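Local coordinates for protein exopolyphosphatase (Cytophaga hutchinsonii, PDB 3MDQ) that probably hydrolyses inorganic polyphosphate from its chain ends, releasing phosphate, as a two-domain member of the Ppx/GppA family, at residues Gln250-Thr255 with Val275-Ile280; Gln164-Arg169 with His185-Glu190; Thr205-Cys210 with His282-Val287; Val38-Gly43 with Ser83-Gly88. All blocks are in the same frame, centred on the assembly; numbering follows the deposited sequence. Where two conformers were deposited one is given.

Contacts 1, 2 and 3 lie in the domain built on the six-stranded sheet, contact 4 in the domain built on the five-stranded one, in keeping with the family's two-domain actin-like fold. Helix 267-286 serves both contact 1 and contact 3, whose centres are about 16 Å apart, and it touches contact 2, centred about 13 Å from contact 1, through L279 and F188. Contact 2 also approaches contact 4, centre to centre about 17 Å, where R165 reaches toward S83 and S87. The centres of contacts 3 and 4 are about 26 Å apart, on opposite sides of the chain's centre. A sulfate about 6 Å from the A84 side chain may mark an anion pocket near contact 4.

Contact 1 of 4, residues Gln250-Thr255 with Val275-Ile280; sequences QLVAST and VAICLI
L251 and I277 meet through their terminal methyls, the side chains crossing at about a right angle, with L251 CD1 and I277 CD1 3.4 Å apart. That is tighter than usual for two methyls, but I277 has two conformers and the one described has chi1 at -127°, away from any staggered position, so the closeness is doubtful. L251 reaches across with CG anti to its carbonyl carbon (chi1 -71°). The other branch of I277 makes a looser touch on the partly exposed side, where V252 CG2 stands 4.3 Å from I277 CG2.

Just beyond, helix 241-253 ends. There L251 O accepts two bonds from S254, one from the backbone N and one from OG at 2.7 Å. The OG bond comes in 19° out of the carbonyl plane, and S254 OG also takes a bond from R259 NH1. T255 then opens helix 256-260: its side chain caps a backbone N there, and E258 OE1 accepts from T255 N, consistent with a capping box.

L217 of helix 212-225 touches both L251 and I277, while F244 and R248, earlier on helix 241-253, also reach I277. Through A276 and I280, helix 267-286 rests on I138 of strand 133-138.

Contact 2 of 4, residues Gln164-Arg169 with His185-Glu190; sequences QRLIDR and HNYFDE
L166 and Y187 join two helices that follow strand 153-159 in the second domain of the actin-like fold: helix 163-169 and, after a loop, helix 178-191. The short segments run at 124° to each other with their axes 13.0 Å apart, too far for backbones to meet, and the side chains alone span the distance.

The apolar part is made by the two methyls of L166, each on a different ring. CD2 comes up obliquely on the Y187 ring, with L166 CD2 3.7 Å from Y187 CE2. CD1 meets the F188 ring at its edge, near its plane, about equally far from CE1 and CZ, and the two side chains cross at about a right angle. Outside the pair of segments, F188 touches L279 of helix 267-286, and Y187 is edge-to-face with F170.

The polar part lies toward solvent at R169. This arginine bends at chi3 (-37°), which brings its guanidinium beside the Y187 ring, the two planes 19° apart. A serine in place of Y187 would probably leave L166 CD2 and the R169 guanidinium without their common neighbour and open a gap beside F170. Y187 OH lies over one guanidinium face, off the centre of that face, with R169 NH1 3.6 Å from Y187 OH.

Contact 3 of 4, residues Thr205-Cys210 with His282-Val287; sequences TQLIGC and HVLKLV
Q206 faces V287 with its backbone carbonyl, while its flat side-chain amide belongs to another neighbourhood: its CB points away from the helix, and NE2 hydrogen-bonds N290 OD1. The approach of Q206 O to V287 CG1, 4.4 Å, is loose and rests on one of two conformers of V287. The other flat group is the H282 imidazole. In the H185 conformer described, one of two, it meets the H185 ring with the planes about 15° from parallel, and a hydrogen bond between the two ND1 atoms is probable. It also stands edge-to-face with the F188 ring.

Apolar contact centres on L207, on strand 206-210 of the six-stranded sheet. This strand lies between strands 133-138 and 291-295, parallel to both, and the C-terminal end of helix 267-286 covers it, as helices cover the sheet in actin-like domains. With CG anti to the amide nitrogen (chi1 -177°), the L207 fork spreads over two helix residues. Its CD2 sits 3.7 Å from L284 CD2, and L207 CD1 lies 4.2 Å from V283 CG1; in both pairs the side chains cross at about a right angle. L134 of strand 133-138 touches L207, V283 and V287 alike.

Contact 4 of 4, residues Val38-Gly43 with Ser83-Gly88; sequences VGLGKG and SAVRSG
Beside the contact of L40 with A84 and V85, R86 NH1 is held by two acceptors, in a salt bridge to E114 OE1 and a hydrogen bond to I109 O. R86 NH2 adds a salt bridge to E160 OE2, and E160 is also salt-bridged to R165, so both arginines converge on this one carboxylate. Within the helix, S83 N lies 3.5 Å above the plane of the R86 guanidinium, over the centre of one face. Together these partners probably fix the group's rotation.

The contact proper is apolar and buried. In L40, CG stands on the far side of CB from the backbone nitrogen; chi1 of -153°, some way off 180°, together with chi2 near 53° brings CD2 to the helix. There this one methyl touches both residues: L40 CD2 is 3.8 Å from V85 CG2 and 4.0 Å from A84 CB. The L40 and V85 side chains lie at a slant to each other.

Helix 83-87 directly follows strand 76-81 of the five-stranded sheet in the first domain of the actin-like fold, and 38-43 belongs to the loop between strand 27-37 and helix 52-71. L40 thus joins that loop to the helix. R57 also holds the loop, its NE and NH2 bonding V38 O and G39 O. At G39 the positive phi (62°) favours a glycine. A sulfate about 6 Å from the A84 side chain is probably from the crystallisation liquor, although its position is consistent with an anion pocket.

Contact 1 of 4, residues Gln250-Thr255 with Val275-Ile280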
loop_
_atom_site.group_PDB
_atom_site.type_symbol
_atom_site.label_atom_id
_atom_site.label_comp_id
_atom_site.label_asym_id
_atom_site.label_seq_id
_atom_site.Cartn_x
_atom_site.Cartn_y
_atom_site.Cartn_z
ATOM N N GLN A 250 15.380 14.909 4.024
ATOM C CA GLN A 250 14.433 15.635 4.895
ATOM C C GLN A 250 13.802 14.678 5.919
ATOM O O GLN A 250 13.809 14.943 7.121
ATOM C CB GLN A 250 13.352 16.349 4.061
ATOM C CG GLN A 250 12.244 16.936 4.896
ATOM C CD GLN A 250 11.087 17.478 4.093
ATOM O OE1 GLN A 250 11.153 17.554 2.864
ATOM N NE2 GLN A 250 10.009 17.841 4.787
ATOM N N LEU A 251 13.309 13.532 5.461
ATOM C CA LEU A 251 12.592 12.646 6.369
ATOM C C LEU A 251 13.545 11.897 7.312
ATOM O O LEU A 251 13.201 11.694 8.467
ATOM C CB LEU A 251 11.730 11.680 5.551
ATOM C CG LEU A 251 10.547 12.356 4.891
ATOM C CD1 LEU A 251 9.904 11.436 3.800
ATOM C CD2 LEU A 251 9.475 12.775 5.904
ATOM N N VAL A 252 14.735 11.510 6.850
ATOM C CA VAL A 252 15.712 10.870 7.745
ATOM C C VAL A 252 16.110 11.848 8.884
ATOM O O VAL A 252 16.320 11.421 10.022
ATOM C CB VAL A 252 16.905 10.319 6.975
ATOM C CG1 VAL A 252 18.076 9.968 7.918
ATOM C CG2 VAL A 252 16.449 9.149 6.136
ATOM N N ALA A 253 16.197 13.134 8.597
ATOM C CA ALA A 253 16.576 14.122 9.624
ATOM C C ALA A 253 15.429 14.441 10.585
ATOM O O ALA A 253 15.664 14.954 11.656
ATOM C CB ALA A 253 17.074 15.428 8.971
ATOM N N SER A 254 14.200 14.183 10.163
ATOM C CA SER A 254 13.002 14.609 10.846
ATOM C C SER A 254 12.711 13.847 12.131
ATOM O O SER A 254 13.051 12.671 12.282
ATOM C CB SER A 254 11.779 14.521 9.895
ATOM O OG SER A 254 11.368 13.155 9.725
ATOM N N THR A 255 12.024 14.535 13.045
ATOM C CA THR A 255 11.403 13.875 14.166
ATOM C C THR A 255 9.957 13.497 13.867
ATOM O O THR A 255 9.329 14.050 12.980
ATOM C CB THR A 255 11.437 14.757 15.429
ATOM O OG1 THR A 255 10.562 15.854 15.216
ATOM C CG2 THR A 255 12.825 15.256 15.725
ATOM N N VAL A 275 11.413 4.467 8.052
ATOM C CA VAL A 275 11.838 3.132 7.660
ATOM C C VAL A 275 11.392 2.773 6.252
ATOM O O VAL A 275 12.104 2.095 5.514
ATOM C CB VAL A 275 11.433 2.045 8.711
ATOM C CG1 VAL A 275 12.169 2.313 10.045
ATOM C CG2 VAL A 275 9.930 1.963 8.944
ATOM N N ALA A 276 10.223 3.276 5.842
ATOM C CA ALA A 276 9.765 3.082 4.494
ATOM C C ALA A 276 10.711 3.718 3.484
ATOM O O ALA A 276 11.050 3.084 2.465
ATOM C CB ALA A 276 8.311 3.611 4.350
ATOM N N ILE A 277 11.122 4.971 3.727
ATOM C CA ILE A 277 12.055 5.635 2.790
ATOM C C ILE A 277 13.417 4.936 2.761
ATOM O O ILE A 277 14.066 4.899 1.715
ATOM C CB ILE A 277 12.177 7.200 2.971
ATOM C CG1 ILE A 277 11.930 7.897 1.604
ATOM C CG2 ILE A 277 13.588 7.581 3.347
ATOM C CD1 ILE A 277 11.467 9.263 1.641
ATOM N N CYS A 278 13.861 4.364 3.882
ATOM C CA CYS A 278 15.088 3.566 3.900
ATOM C C CYS A 278 14.931 2.342 3.006
ATOM O O CYS A 278 15.858 1.973 2.317
ATOM C CB CYS A 278 15.433 3.113 5.318
ATOM S SG CYS A 278 16.050 4.494 6.310
ATOM N N LEU A 279 13.785 1.688 3.059
ATOM C CA LEU A 279 13.524 0.524 2.173
ATOM C C LEU A 279 13.530 0.932 0.713
ATOM O O LEU A 279 14.095 0.236 -0.125
ATOM C CB LEU A 279 12.195 -0.159 2.530
ATOM C CG LEU A 279 11.792 -1.360 1.699
ATOM C CD1 LEU A 279 12.902 -2.420 1.746
ATOM C CD2 LEU A 279 10.451 -1.916 2.176
ATOM N N ILE A 280 12.924 2.061 0.395
ATOM C CA ILE A 280 12.907 2.539 -0.997
ATOM C C ILE A 280 14.343 2.811 -1.482
ATOM O O ILE A 280 14.718 2.388 -2.595
ATOM C CB ILE A 280 12.037 3.816 -1.168
ATOM C CG1 ILE A 280 10.587 3.543 -0.795
ATOM C CG2 ILE A 280 12.096 4.295 -2.651
ATOM C CD1 ILE A 280 9.722 4.854 -0.631
#

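Contact 2 of 4, residues Gln164-Arg169 with His185-Glu190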
loop_
_atom_site.group_PDB
_atom_site.type_symbol
_atom_site.label_atom_id
_atom_site.label_comp_id
_atom_site.label_asym_id
_atom_site.label_seq_id
_atom_site.Cartn_x
_atom_site.Cartn_y
_atom_site.Cartn_z
ATOM N N GLN A 164 4.740 -0.883 10.077
ATOM C CA GLN A 164 4.345 -1.116 11.482
ATOM C C GLN A 164 5.171 -2.246 12.083
ATOM O O GLN A 164 5.596 -2.164 13.245
ATOM C CB GLN A 164 2.836 -1.422 11.579
ATOM C CG GLN A 164 2.319 -1.653 13.012
ATOM C CD GLN A 164 2.267 -0.359 13.791
ATOM O OE1 GLN A 164 1.398 0.471 13.530
ATOM N NE2 GLN A 164 3.222 -0.149 14.696
ATOM N N ARG A 165 5.403 -3.305 11.306
ATOM C CA ARG A 165 6.256 -4.393 11.789
ATOM C C ARG A 165 7.668 -3.921 12.036
ATOM O O ARG A 165 8.243 -4.272 13.054
ATOM C CB ARG A 165 6.296 -5.555 10.794
ATOM C CG ARG A 165 4.968 -6.230 10.555
ATOM C CD ARG A 165 5.218 -7.452 9.617
ATOM N NE ARG A 165 3.992 -8.129 9.255
ATOM C CZ ARG A 165 3.478 -9.171 9.917
ATOM N NH1 ARG A 165 4.063 -9.629 11.015
ATOM N NH2 ARG A 165 2.372 -9.738 9.475
ATOM N N LEU A 166 8.222 -3.126 11.129
ATOM C CA LEU A 166 9.606 -2.671 11.244
ATOM C C LEU A 166 9.792 -1.826 12.490
ATOM O O LEU A 166 10.745 -2.078 13.248
ATOM C CB LEU A 166 10.040 -1.885 10.025
ATOM C CG LEU A 166 10.089 -2.675 8.708
ATOM C CD1 LEU A 166 10.524 -1.759 7.580
ATOM C CD2 LEU A 166 10.948 -3.955 8.803
ATOM N N ILE A 167 8.900 -0.857 12.757
ATOM C CA ILE A 167 9.093 0.034 13.893
ATOM C C ILE A 167 8.771 -0.666 15.227
ATOM O O ILE A 167 9.193 -0.198 16.290
ATOM C CB ILE A 167 8.325 1.362 13.788
ATOM C CG1 ILE A 167 6.808 1.172 13.804
ATOM C CG2 ILE A 167 8.778 2.136 12.523
ATOM C CD1 ILE A 167 6.050 2.425 13.697
ATOM N N ASP A 168 8.024 -1.766 15.201
ATOM C CA ASP A 168 7.737 -2.510 16.424
ATOM C C ASP A 168 8.788 -3.530 16.739
ATOM O O ASP A 168 9.020 -3.824 17.919
ATOM C CB ASP A 168 6.374 -3.215 16.314
ATOM C CG ASP A 168 5.216 -2.260 16.421
ATOM O OD1 ASP A 168 5.410 -1.049 16.670
ATOM O OD2 ASP A 168 4.076 -2.759 16.292
ATOM N N ARG A 169 9.410 -4.112 15.719
ATOM C CA ARG A 169 10.391 -5.158 15.944
ATOM C C ARG A 169 11.763 -4.607 16.230
ATOM O O ARG A 169 12.550 -5.280 16.930
ATOM C CB ARG A 169 10.425 -6.133 14.775
ATOM C CG ARG A 169 11.058 -5.659 13.568
ATOM C CD ARG A 169 10.564 -6.501 12.325
ATOM N NE ARG A 169 10.366 -7.922 12.654
ATOM C CZ ARG A 169 11.337 -8.819 12.736
ATOM N NH1 ARG A 169 12.597 -8.455 12.513
ATOM N NH2 ARG A 169 11.055 -10.088 13.055
ATOM N N HIS A 185 19.379 -1.543 6.985
ATOM C CA HIS A 185 19.921 -2.061 5.737
ATOM C C HIS A 185 20.535 -3.454 5.880
ATOM O O HIS A 185 20.575 -4.245 4.917
ATOM C CB HIS A 185 20.901 -1.066 5.106
ATOM C CG HIS A 185 20.224 0.158 4.558
ATOM N ND1 HIS A 185 19.490 0.134 3.389
ATOM C CD2 HIS A 185 20.125 1.418 5.037
ATOM C CE1 HIS A 185 18.972 1.327 3.179
ATOM N NE2 HIS A 185 19.354 2.129 4.153
ATOM N N ASN A 186 21.036 -3.766 7.072
ATOM C CA ASN A 186 21.449 -5.143 7.336
ATOM C C ASN A 186 20.260 -6.080 7.311
ATOM O O ASN A 186 20.311 -7.174 6.753
ATOM C CB ASN A 186 22.145 -5.212 8.685
ATOM C CG ASN A 186 22.618 -6.622 9.018
ATOM O OD1 ASN A 186 23.524 -7.140 8.363
ATOM N ND2 ASN A 186 22.054 -7.213 10.069
ATOM N N TYR A 187 19.177 -5.680 7.940
ATOM C CA TYR A 187 17.954 -6.493 7.911
ATOM C C TYR A 187 17.441 -6.652 6.497
ATOM O O TYR A 187 17.088 -7.766 6.072
ATOM C CB TYR A 187 16.881 -5.901 8.781
ATOM C CG TYR A 187 15.583 -6.659 8.800
ATOM C CD1 TYR A 187 15.517 -7.944 9.288
ATOM C CD2 TYR A 187 14.412 -6.093 8.349
ATOM C CE1 TYR A 187 14.326 -8.646 9.347
ATOM C CE2 TYR A 187 13.224 -6.791 8.411
ATOM C CZ TYR A 187 13.181 -8.050 8.898
ATOM O OH TYR A 187 12.004 -8.758 8.963
ATOM N N PHE A 188 17.386 -5.559 5.755
ATOM C CA PHE A 188 16.930 -5.662 4.355
ATOM C C PHE A 188 17.825 -6.582 3.496
ATOM O O PHE A 188 17.299 -7.359 2.674
ATOM C CB PHE A 188 16.792 -4.283 3.695
ATOM C CG PHE A 188 15.780 -3.348 4.356
ATOM C CD1 PHE A 188 14.607 -3.833 4.954
ATOM C CD2 PHE A 188 16.004 -1.980 4.336
ATOM C CE1 PHE A 188 13.724 -2.950 5.536
ATOM C CE2 PHE A 188 15.096 -1.099 4.894
ATOM C CZ PHE A 188 13.981 -1.581 5.495
ATOM N N ASP A 189 19.135 -6.528 3.713
ATOM C CA ASP A 189 20.065 -7.442 3.067
ATOM C C ASP A 189 19.665 -8.900 3.302
ATOM O O ASP A 189 19.759 -9.728 2.402
ATOM C CB ASP A 189 21.480 -7.281 3.603
ATOM C CG ASP A 189 22.213 -6.068 3.079
ATOM O OD1 ASP A 189 21.784 -5.436 2.088
ATOM O OD2 ASP A 189 23.260 -5.724 3.674
ATOM N N GLU A 190 19.252 -9.238 4.521
ATOM C CA GLU A 190 18.887 -10.608 4.867
ATOM C C GLU A 190 17.537 -11.017 4.258
ATOM O O GLU A 190 17.390 -12.143 3.766
ATOM C CB GLU A 190 18.868 -10.775 6.397
ATOM C CG GLU A 190 20.245 -10.660 7.061
ATOM C CD GLU A 190 21.251 -11.661 6.522
ATOM O OE1 GLU A 190 20.881 -12.835 6.407
ATOM O OE2 GLU A 190 22.360 -11.243 6.131
#

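Contact 3 of 4, residues Thr205-Cys210 with His282-Val287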
loop_
_atom_site.group_PDB
_atom_site.type_symbol
_atom_site.label_atom_id
_atom_site.label_comp_id
_atom_site.label_asym_id
_atom_site.label_seq_id
_atom_site.Cartn_x
_atom_site.Cartn_y
_atom_site.Cartn_z
ATOM N N THR A 205 14.100 -2.092 -15.634
ATOM C CA THR A 205 14.726 -0.833 -15.949
ATOM C C THR A 205 13.959 0.354 -15.388
ATOM O O THR A 205 14.393 1.515 -15.546
ATOM C CB THR A 205 14.815 -0.646 -17.497
ATOM O OG1 THR A 205 13.506 -0.756 -18.070
ATOM C CG2 THR A 205 15.739 -1.687 -18.100
ATOM N N GLN A 206 12.830 0.098 -14.718
ATOM C CA GLN A 206 12.057 1.176 -14.106
ATOM C C GLN A 206 11.501 0.722 -12.754
ATOM O O GLN A 206 11.310 -0.477 -12.494
ATOM C CB GLN A 206 10.854 1.587 -14.973
ATOM C CG GLN A 206 11.167 2.025 -16.447
ATOM C CD GLN A 206 12.123 3.249 -16.583
ATOM O OE1 GLN A 206 12.892 3.338 -17.554
ATOM N NE2 GLN A 206 12.127 4.109 -15.615
ATOM N N LEU A 207 11.282 1.705 -11.886
ATOM C CA LEU A 207 10.728 1.504 -10.549
ATOM C C LEU A 207 9.422 2.268 -10.408
ATOM O O LEU A 207 9.329 3.481 -10.686
ATOM C CB LEU A 207 11.731 1.938 -9.435
ATOM C CG LEU A 207 11.303 1.710 -7.989
ATOM C CD1 LEU A 207 11.014 0.227 -7.667
ATOM C CD2 LEU A 207 12.378 2.260 -7.014
ATOM N N ILE A 208 8.379 1.574 -9.978
ATOM C CA ILE A 208 7.054 2.141 -9.722
ATOM C C ILE A 208 6.695 1.901 -8.260
ATOM O O ILE A 208 6.954 0.798 -7.740
ATOM C CB ILE A 208 6.012 1.443 -10.595
ATOM C CG1 ILE A 208 6.317 1.687 -12.086
ATOM C CG2 ILE A 208 4.584 1.891 -10.249
ATOM C CD1 ILE A 208 5.485 0.824 -13.060
ATOM N N GLY A 209 6.150 2.912 -7.582
ATOM C CA GLY A 209 5.698 2.763 -6.201
ATOM C C GLY A 209 4.229 3.061 -6.090
ATOM O O GLY A 209 3.711 3.930 -6.805
ATOM N N CYS A 210 3.528 2.357 -5.211
ATOM C CA CYS A 210 2.144 2.694 -4.913
ATOM C C CYS A 210 1.862 2.583 -3.400
ATOM O O CYS A 210 2.657 2.016 -2.633
ATOM C CB CYS A 210 1.158 1.895 -5.758
ATOM S SG CYS A 210 1.322 0.119 -5.591
ATOM N N HIS A 282 17.027 1.430 -0.353
ATOM C CA HIS A 282 17.661 0.129 -0.492
ATOM C C HIS A 282 17.341 -0.482 -1.840
ATOM O O HIS A 282 18.229 -0.980 -2.544
ATOM C CB HIS A 282 17.175 -0.782 0.626
ATOM C CG HIS A 282 17.957 -2.042 0.751
ATOM N ND1 HIS A 282 18.997 -2.166 1.636
ATOM C CD2 HIS A 282 17.847 -3.230 0.118
ATOM C CE1 HIS A 282 19.528 -3.374 1.516
ATOM N NE2 HIS A 282 18.863 -4.036 0.592
ATOM N N VAL A 283 16.065 -0.440 -2.215
ATOM C CA VAL A 283 15.619 -1.007 -3.509
ATOM C C VAL A 283 16.179 -0.229 -4.707
ATOM O O VAL A 283 16.621 -0.813 -5.693
ATOM C CB VAL A 283 14.075 -1.115 -3.558
ATOM C CG1 VAL A 283 13.600 -1.601 -4.966
ATOM C CG2 VAL A 283 13.590 -2.065 -2.462
ATOM N N LEU A 284 16.216 1.090 -4.597
ATOM C CA LEU A 284 16.821 1.936 -5.635
ATOM C C LEU A 284 18.239 1.584 -5.959
ATOM O O LEU A 284 18.643 1.643 -7.143
ATOM C CB LEU A 284 16.819 3.411 -5.230
ATOM C CG LEU A 284 15.604 4.176 -5.616
ATOM C CD1 LEU A 284 15.746 5.574 -5.007
ATOM C CD2 LEU A 284 15.468 4.260 -7.177
ATOM N N LYS A 285 19.022 1.185 -4.953
ATOM C CA LYS A 285 20.393 0.780 -5.173
ATOM C C LYS A 285 20.478 -0.537 -5.942
ATOM O O LYS A 285 21.482 -0.785 -6.600
ATOM C CB LYS A 285 21.143 0.691 -3.838
ATOM C CG LYS A 285 21.345 2.062 -3.190
ATOM N N LEU A 286 19.423 -1.350 -5.900
ATOM C CA LEU A 286 19.346 -2.628 -6.668
ATOM C C LEU A 286 18.873 -2.499 -8.111
ATOM O O LEU A 286 19.186 -3.355 -8.942
ATOM C CB LEU A 286 18.401 -3.623 -5.953
ATOM C CG LEU A 286 18.703 -3.995 -4.508
ATOM C CD1 LEU A 286 17.659 -4.919 -3.925
ATOM C CD2 LEU A 286 20.128 -4.593 -4.392
ATOM N N VAL A 287 18.178 -1.407 -8.429
ATOM C CA VAL A 287 17.629 -1.141 -9.766
ATOM C C VAL A 287 18.392 -0.008 -10.414
ATOM O O VAL A 287 18.900 0.862 -9.724
ATOM C CB VAL A 287 16.155 -0.727 -9.650
ATOM C CG1 VAL A 287 15.486 -0.512 -11.055
ATOM C CG2 VAL A 287 15.402 -1.754 -8.804
#

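Contact 4 of 4, residues Val38-Gly43 with Ser83-Gly88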
loop_
_atom_site.group_PDB
_atom_site.type_symbol
_atom_site.label_atom_id
_atom_site.label_comp_id
_atom_site.label_asym_id
_atom_site.label_seq_id
_atom_site.Cartn_x
_atom_site.Cartn_y
_atom_site.Cartn_z
ATOM N N VAL A 38 -7.185 2.985 10.838
ATOM C CA VAL A 38 -7.661 1.952 11.726
ATOM C C VAL A 38 -6.557 1.415 12.617
ATOM O O VAL A 38 -6.803 1.096 13.777
ATOM C CB VAL A 38 -8.286 0.776 10.915
ATOM C CG1 VAL A 38 -8.566 -0.447 11.810
ATOM C CG2 VAL A 38 -9.607 1.264 10.245
ATOM N N GLY A 39 -5.333 1.288 12.123
ATOM C CA GLY A 39 -4.283 0.763 12.977
ATOM C C GLY A 39 -4.547 -0.642 13.438
ATOM O O GLY A 39 -4.426 -0.938 14.608
ATOM N N LEU A 40 -4.839 -1.515 12.490
ATOM C CA LEU A 40 -5.108 -2.919 12.755
ATOM C C LEU A 40 -3.873 -3.605 13.330
ATOM O O LEU A 40 -3.955 -4.600 14.061
ATOM C CB LEU A 40 -5.604 -3.590 11.456
ATOM C CG LEU A 40 -6.495 -4.781 11.566
ATOM C CD1 LEU A 40 -7.726 -4.513 12.467
ATOM C CD2 LEU A 40 -6.842 -5.222 10.142
ATOM N N GLY A 41 -2.696 -3.112 12.969
ATOM C CA GLY A 41 -1.446 -3.754 13.403
ATOM C C GLY A 41 -0.957 -3.285 14.767
ATOM O O GLY A 41 -0.202 -3.981 15.458
ATOM N N LYS A 42 -1.432 -2.118 15.181
ATOM C CA LYS A 42 -0.963 -1.466 16.395
ATOM C C LYS A 42 -1.159 -2.355 17.606
ATOM O O LYS A 42 -2.257 -2.864 17.853
ATOM C CB LYS A 42 -1.665 -0.112 16.573
ATOM C CG LYS A 42 -1.245 0.638 17.840
ATOM C CD LYS A 42 -2.066 1.923 18.046
ATOM C CE LYS A 42 -1.612 3.048 17.170
ATOM N NZ LYS A 42 -2.554 4.205 17.268
ATOM N N GLY A 43 -0.103 -2.537 18.380
ATOM C CA GLY A 43 -0.182 -3.305 19.620
ATOM C C GLY A 43 -0.193 -4.821 19.444
ATOM O O GLY A 43 -0.191 -5.555 20.459
ATOM N N SER A 83 -2.250 -8.299 5.047
ATOM C CA SER A 83 -1.218 -8.743 6.010
ATOM C C SER A 83 -1.708 -8.876 7.478
ATOM O O SER A 83 -1.496 -9.910 8.111
ATOM C CB SER A 83 -0.053 -7.766 5.976
ATOM O OG SER A 83 0.958 -8.183 6.876
ATOM N N ALA A 84 -2.254 -7.824 8.057
ATOM C CA ALA A 84 -2.623 -7.895 9.468
ATOM C C ALA A 84 -3.738 -8.931 9.702
ATOM O O ALA A 84 -3.773 -9.604 10.720
ATOM C CB ALA A 84 -3.058 -6.542 10.010
ATOM N N VAL A 85 -4.636 -9.069 8.747
ATOM C CA VAL A 85 -5.735 -10.032 8.873
ATOM C C VAL A 85 -5.207 -11.451 8.718
ATOM O O VAL A 85 -5.383 -12.322 9.602
ATOM C CB VAL A 85 -6.840 -9.746 7.861
ATOM C CG1 VAL A 85 -7.934 -10.830 7.913
ATOM C CG2 VAL A 85 -7.471 -8.346 8.068
ATOM N N ARG A 86 -4.464 -11.735 7.662
ATOM C CA ARG A 86 -3.992 -13.104 7.470
ATOM C C ARG A 86 -2.970 -13.569 8.542
ATOM O O ARG A 86 -2.892 -14.768 8.825
ATOM C CB ARG A 86 -3.448 -13.322 6.048
ATOM C CG ARG A 86 -2.194 -12.644 5.734
ATOM C CD ARG A 86 -1.792 -12.847 4.240
ATOM N NE ARG A 86 -0.718 -11.933 3.936
ATOM C CZ ARG A 86 -0.760 -10.916 3.083
ATOM N NH1 ARG A 86 -1.807 -10.689 2.327
ATOM N NH2 ARG A 86 0.292 -10.109 2.985
ATOM N N SER A 87 -2.235 -12.612 9.112
ATOM C CA SER A 87 -1.192 -12.851 10.069
ATOM C C SER A 87 -1.724 -13.123 11.478
ATOM O O SER A 87 -1.085 -13.825 12.267
ATOM C CB SER A 87 -0.298 -11.599 10.115
ATOM O OG SER A 87 0.869 -11.854 10.845
ATOM N N GLY A 88 -2.882 -12.545 11.796
ATOM C CA GLY A 88 -3.435 -12.569 13.145
ATOM C C GLY A 88 -4.049 -13.886 13.522
ATOM O O GLY A 88 -4.889 -14.464 12.781
#